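Local coordinates for EGF family domain-containing protein (Toxoplasma gondii, PDB 4Z80) that binds a peptide of the rhoptry neck protein RON2L1, a pairing that probably helps form the moving junction during host-cell invasion, at residues F275-G287 and S326-P338. Sequence-based numbering, arbitrary orientation.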
# COMPACT_ATOMS: atom_id res chain seq x y z
N PHE A 275 6.84 9.80 -8.67
CA PHE A 275 6.52 8.60 -7.90
C PHE A 275 7.34 8.57 -6.62
O PHE A 275 8.57 8.46 -6.66
CB PHE A 275 6.79 7.34 -8.73
CG PHE A 275 5.92 7.22 -9.95
CD1 PHE A 275 4.62 6.75 -9.85
CD2 PHE A 275 6.39 7.59 -11.20
CE1 PHE A 275 3.81 6.64 -10.97
CE2 PHE A 275 5.59 7.49 -12.32
CZ PHE A 275 4.29 7.01 -12.20
N ARG A 276 6.67 8.66 -5.48
CA ARG A 276 7.35 8.64 -4.19
C ARG A 276 6.43 8.09 -3.12
O ARG A 276 5.22 8.31 -3.16
CB ARG A 276 7.84 10.04 -3.80
CG ARG A 276 8.55 10.10 -2.45
CD ARG A 276 9.26 11.42 -2.23
NE ARG A 276 9.90 11.46 -0.91
CZ ARG A 276 11.20 11.26 -0.67
NH1 ARG A 276 12.06 11.03 -1.66
NH2 ARG A 276 11.63 11.31 0.58
N SER A 277 7.03 7.39 -2.16
CA SER A 277 6.31 6.86 -1.01
C SER A 277 5.08 6.06 -1.43
O SER A 277 3.99 6.23 -0.89
CB SER A 277 5.94 7.99 -0.06
OG SER A 277 7.12 8.66 0.36
N LEU A 278 5.27 5.17 -2.39
CA LEU A 278 4.16 4.45 -2.98
C LEU A 278 3.55 3.48 -2.00
O LEU A 278 4.26 2.79 -1.26
CB LEU A 278 4.62 3.69 -4.23
CG LEU A 278 5.12 4.55 -5.39
CD1 LEU A 278 5.54 3.66 -6.55
CD2 LEU A 278 4.08 5.55 -5.84
N PRO A 279 2.21 3.38 -1.99
CA PRO A 279 1.58 2.32 -1.21
C PRO A 279 1.78 0.96 -1.88
O PRO A 279 2.26 0.88 -3.02
CB PRO A 279 0.11 2.75 -1.19
CG PRO A 279 -0.09 3.43 -2.48
CD PRO A 279 1.23 4.12 -2.80
N ALA A 280 1.42 -0.10 -1.17
CA ALA A 280 1.64 -1.45 -1.67
C ALA A 280 0.56 -2.40 -1.18
O ALA A 280 -0.09 -2.15 -0.17
CB ALA A 280 3.02 -1.96 -1.26
N MET A 281 0.39 -3.49 -1.92
CA MET A 281 -0.44 -4.61 -1.52
C MET A 281 0.44 -5.79 -1.11
O MET A 281 1.31 -6.20 -1.88
CB MET A 281 -1.35 -5.04 -2.66
CG MET A 281 -2.35 -3.98 -3.11
SD MET A 281 -3.49 -3.46 -1.80
CE MET A 281 -4.19 -5.03 -1.33
N PHE A 282 0.21 -6.33 0.08
CA PHE A 282 0.86 -7.55 0.52
C PHE A 282 -0.15 -8.69 0.56
O PHE A 282 -1.27 -8.51 1.03
CB PHE A 282 1.51 -7.36 1.88
CG PHE A 282 2.32 -8.53 2.34
CD1 PHE A 282 3.53 -8.82 1.73
CD2 PHE A 282 1.90 -9.32 3.39
CE1 PHE A 282 4.30 -9.90 2.15
CE2 PHE A 282 2.66 -10.41 3.82
CZ PHE A 282 3.86 -10.69 3.20
N ASP A 283 0.25 -9.85 0.05
CA ASP A 283 -0.58 -11.04 0.08
C ASP A 283 -0.05 -11.99 1.16
O ASP A 283 1.05 -12.54 1.02
CB ASP A 283 -0.58 -11.70 -1.30
CG ASP A 283 -1.58 -12.83 -1.43
OD1 ASP A 283 -1.84 -13.53 -0.43
OD2 ASP A 283 -2.11 -13.04 -2.54
N MET A 284 -0.81 -12.14 2.25
CA MET A 284 -0.38 -12.95 3.39
C MET A 284 -0.19 -14.41 3.03
O MET A 284 0.58 -15.11 3.68
CB MET A 284 -1.40 -12.87 4.54
CG MET A 284 -1.63 -11.48 5.11
SD MET A 284 -0.27 -10.84 6.10
CE MET A 284 -0.31 -11.97 7.49
N SER A 285 -0.89 -14.87 2.00
CA SER A 285 -0.86 -16.29 1.68
C SER A 285 0.33 -16.63 0.78
O SER A 285 0.90 -17.71 0.91
CB SER A 285 -2.18 -16.72 1.03
OG SER A 285 -2.34 -16.14 -0.25
N THR A 286 0.72 -15.72 -0.10
CA THR A 286 1.79 -16.00 -1.07
C THR A 286 3.09 -15.26 -0.77
O THR A 286 4.14 -15.61 -1.33
CB THR A 286 1.35 -15.62 -2.49
OG1 THR A 286 1.21 -14.20 -2.59
CG2 THR A 286 0.04 -16.30 -2.85
N GLY A 287 3.03 -14.24 0.07
CA GLY A 287 4.18 -13.40 0.35
C GLY A 287 4.46 -12.35 -0.71
O GLY A 287 5.44 -11.62 -0.61
N SER A 326 -11.20 -11.21 0.44
CA SER A 326 -10.02 -10.35 0.36
C SER A 326 -9.17 -10.40 1.63
O SER A 326 -8.22 -9.63 1.76
CB SER A 326 -10.44 -8.90 0.06
OG SER A 326 -10.99 -8.24 1.18
N SER A 327 -9.47 -11.31 2.56
CA SER A 327 -8.84 -11.28 3.87
C SER A 327 -7.37 -11.68 3.89
O SER A 327 -6.72 -11.56 4.92
CB SER A 327 -9.60 -12.18 4.84
OG SER A 327 -10.92 -11.71 5.03
N ASN A 328 -6.85 -12.15 2.76
CA ASN A 328 -5.43 -12.42 2.63
C ASN A 328 -4.63 -11.19 2.20
O ASN A 328 -3.40 -11.18 2.27
CB ASN A 328 -5.20 -13.55 1.62
CG ASN A 328 -5.78 -13.23 0.24
OD1 ASN A 328 -6.93 -12.76 0.11
ND2 ASN A 328 -5.00 -13.48 -0.80
N MET A 329 -5.33 -10.15 1.74
CA MET A 329 -4.69 -8.95 1.21
C MET A 329 -4.53 -7.89 2.28
O MET A 329 -5.32 -7.81 3.21
CB MET A 329 -5.50 -8.39 0.04
CG MET A 329 -5.67 -9.33 -1.13
SD MET A 329 -4.13 -10.08 -1.71
CE MET A 329 -3.16 -8.63 -2.07
N VAL A 330 -3.47 -7.09 2.13
CA VAL A 330 -3.16 -6.03 3.07
C VAL A 330 -2.76 -4.78 2.30
O VAL A 330 -1.86 -4.84 1.47
CB VAL A 330 -2.00 -6.41 4.02
CG1 VAL A 330 -1.97 -5.50 5.21
CG2 VAL A 330 -2.11 -7.87 4.48
N TYR A 331 -3.43 -3.67 2.58
CA TYR A 331 -3.06 -2.37 2.04
C TYR A 331 -2.05 -1.73 2.98
O TYR A 331 -2.33 -1.50 4.14
CB TYR A 331 -4.30 -1.48 1.86
CG TYR A 331 -4.04 -0.18 1.13
CD1 TYR A 331 -3.65 0.97 1.82
CD2 TYR A 331 -4.18 -0.09 -0.25
CE1 TYR A 331 -3.40 2.17 1.15
CE2 TYR A 331 -3.94 1.10 -0.92
CZ TYR A 331 -3.55 2.22 -0.22
OH TYR A 331 -3.30 3.40 -0.90
N VAL A 332 -0.86 -1.47 2.45
CA VAL A 332 0.29 -1.05 3.23
C VAL A 332 0.81 0.28 2.71
O VAL A 332 1.13 0.38 1.53
CB VAL A 332 1.41 -2.10 3.13
CG1 VAL A 332 2.67 -1.66 3.83
CG2 VAL A 332 0.92 -3.44 3.69
N THR A 333 0.91 1.30 3.56
CA THR A 333 1.53 2.54 3.11
C THR A 333 3.04 2.48 3.29
O THR A 333 3.59 1.65 4.03
CB THR A 333 0.97 3.77 3.86
OG1 THR A 333 1.46 3.80 5.20
CG2 THR A 333 -0.55 3.75 3.86
N SER A 334 3.72 3.37 2.58
CA SER A 334 5.18 3.43 2.60
C SER A 334 5.68 3.71 4.01
O SER A 334 6.78 3.30 4.38
CB SER A 334 5.66 4.49 1.62
OG SER A 334 7.06 4.42 1.38
N HIS A 335 4.86 4.40 4.79
CA HIS A 335 5.21 4.80 6.14
C HIS A 335 4.47 3.95 7.17
O HIS A 335 3.74 4.45 8.03
CB HIS A 335 4.91 6.29 6.33
CG HIS A 335 5.75 7.19 5.48
ND1 HIS A 335 5.27 7.82 4.35
CD2 HIS A 335 7.04 7.58 5.60
CE1 HIS A 335 6.23 8.56 3.82
NE2 HIS A 335 7.32 8.42 4.55
N THR A 336 4.67 2.64 7.08
CA THR A 336 4.12 1.71 8.05
C THR A 336 5.01 1.69 9.29
O THR A 336 6.24 1.69 9.17
CB THR A 336 4.02 0.31 7.43
OG1 THR A 336 3.07 0.33 6.36
CG2 THR A 336 3.59 -0.73 8.46
N ARG A 337 4.41 1.68 10.48
CA ARG A 337 5.20 1.76 11.71
C ARG A 337 5.77 0.37 12.03
O ARG A 337 5.09 -0.65 11.88
CB ARG A 337 4.36 2.33 12.88
CG ARG A 337 3.06 1.60 13.23
CD ARG A 337 2.26 2.39 14.28
NE ARG A 337 3.09 2.67 15.46
CZ ARG A 337 2.92 3.69 16.30
NH1 ARG A 337 1.94 4.57 16.14
NH2 ARG A 337 3.75 3.82 17.32
N PRO A 338 7.04 0.32 12.44
CA PRO A 338 7.73 -0.96 12.61
C PRO A 338 7.28 -1.71 13.85
O PRO A 338 7.57 -2.91 13.99
CB PRO A 338 9.21 -0.54 12.72
CG PRO A 338 9.17 0.84 13.23
CD PRO A 338 7.94 1.47 12.63
O HOH W 1 2.15 5.16 0.87
O HOH W 2 4.20 0.67 0.83
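A280 and F282 pair with V332 and V330 through four backbone hydrogen bonds, two in each hydrogen-bonded pair, and a fifth, M284 N to N328 O at 2.8 Å, carries the ladder one step beyond the strands. Between these rungs sit the non-hydrogen-bonded pairs M281–Y331 and D283–M329, where M281 CA–H points at V330 O.

Before A280 the direct backbone bonds stop although the chains stay close, and two waters bridge them: one molecule accepts from S334 N and donates to S277 O, while a second donates to both L278 O and V332 O. S334 OG itself bonds to S259, on the helix 252-262 that packs against A280 and V332.

The two strands are the central pair of a four-stranded antiparallel sheet in the order 97-98, 329-332, 280-283, 289-291, within the region assigned to the apical membrane antigen 1 family, of the PAN clan.

On the face with Y331, three side chains of 279-283 line up against two of 329-332. M281, bent at both chi2 and chi3, turns SD to Y331 CD2 (3.8 Å), an oblique Met-aromatic contact, and its CE meets M329 CE. P279 lies alongside the tyrosine, with CB 3.5 Å from Y331 OH. M329 SD in turn rests 3.7 Å from D283 OD2. On the other face V330 CG2 touches M284 CG at 3.7 Å and lies near the plane of the F282 ring, at its edge.

At the D283 end, OD1 gathers three donors. S285 N closes an Asx turn and S285 OG donates at 2.7 Å on the syn side, whereas N328 ND2 comes from above the carboxylate plane at 3.2 Å, its amide turned 72° from the carboxylate. With CG anti to the backbone N (chi1 -171°), D283 swings its carboxylate across to this asparagine.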